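Long-range contact in leucine aminopeptidase (Fimbriiglobus ruber, PDB 7D1B), which probably cyclises N-terminal glutamine of peptides to pyroglutamate as a zinc-dependent glutaminyl cyclase of the M28 peptidase family: residues His130-Pro135 / Leu183-Glu188. Residues are numbered along the deposited sequence; the frame is centred on the assembly and turned at random.
With ZN (zinc ion), chain B.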
ATOM      1  N   HIS A 130      -0.333   3.692   0.642  1.00 10.85           N
ATOM      2  CA  HIS A 130      -0.124   5.064   1.102  1.00 11.16           C
ATOM      3  C   HIS A 130       0.610   5.035   2.437  1.00 10.56           C
ATOM      4  O   HIS A 130       0.686   3.996   3.103  1.00 11.52           O
ATOM      5  CB  HIS A 130      -1.421   5.896   1.126  1.00 11.27           C
ATOM      6  CG  HIS A 130      -2.266   5.743   2.361  1.00 11.39           C
ATOM      7  ND1 HIS A 130      -2.408   6.757   3.286  1.00 12.39           N
ATOM      8  CD2 HIS A 130      -3.085   4.746   2.773  1.00 12.38           C
ATOM      9  CE1 HIS A 130      -3.256   6.378   4.228  1.00 13.07           C
ATOM     10  NE2 HIS A 130      -3.680   5.160   3.943  1.00 12.55           N
ATOM     11  N   TYR A 131       1.184   6.176   2.825  1.00 11.31           N
ATOM     12  CA  TYR A 131       1.837   6.241   4.123  1.00 11.59           C
ATOM     13  C   TYR A 131       1.586   7.553   4.858  1.00 11.66           C
ATOM     14  O   TYR A 131       2.054   7.697   5.989  1.00 12.60           O
ATOM     15  CB  TYR A 131       3.333   5.871   4.077  1.00 12.35           C
ATOM     16  CG  TYR A 131       4.315   6.874   3.491  1.00 11.62           C
ATOM     17  CD1 TYR A 131       3.981   7.752   2.459  1.00 13.57           C
ATOM     18  CD2 TYR A 131       5.614   6.892   3.951  1.00 12.76           C
ATOM     19  CE1 TYR A 131       4.931   8.643   1.933  1.00 12.90           C
ATOM     20  CE2 TYR A 131       6.557   7.767   3.438  1.00 14.80           C
ATOM     21  CZ  TYR A 131       6.215   8.642   2.431  1.00 13.15           C
ATOM     22  OH  TYR A 131       7.183   9.496   1.951  1.00 14.68           O
ATOM     23  N   ASP A 132       0.854   8.500   4.274  1.00 11.94           N
ATOM     24  CA  ASP A 132       0.330   9.599   5.074  1.00 12.18           C
ATOM     25  C   ASP A 132      -0.803   9.078   5.947  1.00 12.19           C
ATOM     26  O   ASP A 132      -1.455   8.091   5.620  1.00 14.81           O
ATOM     27  CB  ASP A 132      -0.156  10.739   4.178  1.00 12.84           C
ATOM     28  CG  ASP A 132      -1.361  10.346   3.334  1.00 12.31           C
ATOM     29  OD1 ASP A 132      -1.315   9.293   2.640  1.00 12.83           O
ATOM     30  OD2 ASP A 132      -2.353  11.110   3.331  1.00 12.85           O
ATOM     31  N   THR A 133      -1.043   9.735   7.071  1.00 12.28           N
ATOM     32  CA  THR A 133      -2.180   9.371   7.907  1.00 12.85           C
ATOM     33  C   THR A 133      -3.225  10.472   7.847  1.00 12.09           C
ATOM     34  O   THR A 133      -2.900  11.666   7.790  1.00 12.91           O
ATOM     35  CB  THR A 133      -1.784   9.027   9.348  1.00 13.66           C
ATOM     36  OG1 THR A 133      -1.161  10.152   9.991  1.00 13.98           O
ATOM     37  CG2 THR A 133      -0.835   7.826   9.379  1.00 14.85           C
ATOM     38  N   ARG A 134      -4.484  10.068   7.862  1.00 12.97           N
ATOM     39  CA  ARG A 134      -5.578  11.019   7.769  1.00 13.35           C
ATOM     40  C   ARG A 134      -5.541  11.966   8.968  1.00 13.46           C
ATOM     41  O   ARG A 134      -5.258  11.534  10.090  1.00 14.01           O
ATOM     42  CB  ARG A 134      -6.892  10.251   7.781  1.00 13.94           C
ATOM     43  CG  ARG A 134      -8.075  11.042   7.282  1.00 14.17           C
ATOM     44  CD  ARG A 134      -9.334  10.176   7.308  1.00 14.90           C
ATOM     45  NE  ARG A 134     -10.497  10.932   6.883  1.00 15.05           N
ATOM     46  CZ  ARG A 134     -11.014  10.947   5.659  1.00 14.49           C
ATOM     47  NH1 ARG A 134     -12.062  11.733   5.409  1.00 15.96           N
ATOM     48  NH2 ARG A 134     -10.484  10.221   4.681  1.00 15.71           N
ATOM     49  N   PRO A 135      -5.833  13.255   8.781  1.00 13.55           N
ATOM     50  CA  PRO A 135      -5.703  14.186   9.913  1.00 14.68           C
ATOM     51  C   PRO A 135      -6.617  13.870  11.077  1.00 14.99           C
ATOM     52  O   PRO A 135      -6.268  14.199  12.217  1.00 17.78           O
ATOM     53  CB  PRO A 135      -5.994  15.557   9.284  1.00 15.06           C
ATOM     54  CG  PRO A 135      -5.516  15.384   7.848  1.00 15.53           C
ATOM     55  CD  PRO A 135      -5.956  13.970   7.496  1.00 13.97           C
ATOM     56  N   LEU A 183       5.592   4.021  -1.802  1.00 11.30           N
ATOM     57  CA  LEU A 183       4.808   4.603  -0.719  1.00 11.57           C
ATOM     58  C   LEU A 183       4.278   5.953  -1.186  1.00 11.50           C
ATOM     59  O   LEU A 183       5.059   6.879  -1.471  1.00 12.30           O
ATOM     60  CB  LEU A 183       5.666   4.746   0.533  1.00 13.30           C
ATOM     61  CG  LEU A 183       5.970   3.363   1.124  1.00 13.75           C
ATOM     62  CD1 LEU A 183       7.193   3.434   1.997  1.00 19.77           C
ATOM     63  CD2 LEU A 183       4.770   2.847   1.873  1.00 17.21           C
ATOM     64  N   PHE A 184       2.953   6.050  -1.298  1.00 11.11           N
ATOM     65  CA  PHE A 184       2.297   7.268  -1.766  1.00 11.18           C
ATOM     66  C   PHE A 184       2.007   8.210  -0.608  1.00 11.15           C
ATOM     67  O   PHE A 184       1.342   7.832   0.367  1.00 11.62           O
ATOM     68  CB  PHE A 184       0.966   6.947  -2.434  1.00 12.04           C
ATOM     69  CG  PHE A 184       1.071   6.033  -3.627  1.00 11.39           C
ATOM     70  CD1 PHE A 184       1.873   6.350  -4.727  1.00 12.24           C
ATOM     71  CD2 PHE A 184       0.344   4.846  -3.659  1.00 12.41           C
ATOM     72  CE1 PHE A 184       1.934   5.497  -5.826  1.00 12.48           C
ATOM     73  CE2 PHE A 184       0.401   4.005  -4.758  1.00 12.89           C
ATOM     74  CZ  PHE A 184       1.197   4.327  -5.833  1.00 12.66           C
ATOM     75  N   ASP A 185       2.465   9.453  -0.736  1.00 11.44           N
ATOM     76  CA  ASP A 185       2.024  10.499   0.167  1.00 11.32           C
ATOM     77  C   ASP A 185       0.633  10.989  -0.249  1.00 11.98           C
ATOM     78  O   ASP A 185       0.147  10.719  -1.355  1.00 12.36           O
ATOM     79  CB  ASP A 185       3.024  11.654   0.112  1.00 12.47           C
ATOM     80  CG  ASP A 185       3.076  12.493   1.395  1.00 12.29           C
ATOM     81  OD1 ASP A 185       2.164  12.417   2.261  1.00 12.58           O
ATOM     82  OD2 ASP A 185       4.076  13.242   1.534  1.00 13.31           O
ATOM     83  N   GLY A 186      -0.006  11.721   0.653  1.00 12.10           N
ATOM     84  CA  GLY A 186      -1.163  12.516   0.291  1.00 12.61           C
ATOM     85  C   GLY A 186      -2.332  11.727  -0.251  1.00 12.12           C
ATOM     86  O   GLY A 186      -3.114  12.255  -1.055  1.00 12.28           O
ATOM     87  N   GLU A 187      -2.505  10.474   0.187  1.00 11.85           N
ATOM     88  CA  GLU A 187      -3.718   9.771  -0.211  1.00 12.13           C
ATOM     89  C   GLU A 187      -4.946  10.407   0.419  1.00 11.74           C
ATOM     90  O   GLU A 187      -5.989  10.517  -0.229  1.00 12.68           O
ATOM     91  CB  GLU A 187      -3.667   8.292   0.150  1.00 13.05           C
ATOM     92  CG  GLU A 187      -4.853   7.522  -0.431  1.00 14.76           C
ATOM     93  CD  GLU A 187      -5.764   6.982   0.596  1.00 18.10           C
ATOM     94  OE1 GLU A 187      -5.330   6.722   1.734  1.00 20.34           O
ATOM     95  OE2 GLU A 187      -6.945   6.816   0.247  1.00 23.25           O
ATOM     96  N   GLU A 188      -4.856  10.797   1.688  1.00 12.29           N
ATOM     97  CA  GLU A 188      -6.030  11.290   2.396  1.00 12.27           C
ATOM     98  C   GLU A 188      -5.632  12.372   3.400  1.00 12.61           C
ATOM     99  O   GLU A 188      -5.898  12.290   4.608  1.00 13.00           O
ATOM    100  CB  GLU A 188      -6.873  10.155   2.973  1.00 13.96           C
ATOM    101  CG  GLU A 188      -6.177   9.230   3.933  1.00 15.17           C
ATOM    102  CD  GLU A 188      -7.136   8.152   4.416  1.00 15.95           C
ATOM    103  OE1 GLU A 188      -8.380   8.292   4.187  1.00 18.31           O
ATOM    104  OE2 GLU A 188      -6.681   7.133   5.003  1.00 16.25           O
TER
HETATM  105 ZN    ZN B 801      -8.091   5.859   5.438  1.00 16.73          ZN
HETATM  106  O   HOH W   1      -4.837   7.348   7.100  1.00 13.64           O
HETATM  107  O   HOH W   2      -8.970   4.610   3.986  1.00 14.76           O
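The zinc site of this M28-family α/β fold is built where the parallel neighbouring strands 123-130 and 178-184 end, and Glu188 and Asp132 join the two loops that follow them. Glu188 binds the zinc ion through OE2 at 1.9 Å; Asp155, His309 and a water complete the coordination. Its other oxygen, Glu188 OE1, forms a salt bridge with Arg134 NH2 (2.9 Å), OE1 lying in the plane of the guanidinium, which is turned 85° from the carboxylate. Beside the metal, a water links Arg134 N to Glu188 OE2, which accepts from it.

Deeper in, the buried carboxylate of Asp132 receives three N-H groups. Asp132 OD2 offers its syn lone pair to Glu188 N at 3.0 Å, while Glu187 N and His130 ND1 reach OD1 from opposite faces of the carboxylate plane. The bond from His130 ND1 to Asp132 OD1 (2.8 Å) lies close to the imidazole plane and, with NE2 hydrogen-bonded to the zinc ligand Asp155, fixes the rotation of the ring. An alanine at Asp132 would probably leave the amides of Glu187 and Glu188 without their acceptor and the His130 ring freer to turn, disturbing the second shell of the metal. Glu187, bent at chi2 (-114°), sets OE1 over the centre of the His130 ring, 3.0 Å above its plane.

Where the strands end, Tyr131 N donates to Phe184 O. The Tyr131 ring, tethered through OH to Thr111 O, takes Leu183 CB over one face, 3.9 Å from its centroid, while Phe184 O and Asp185 N lie at its edge.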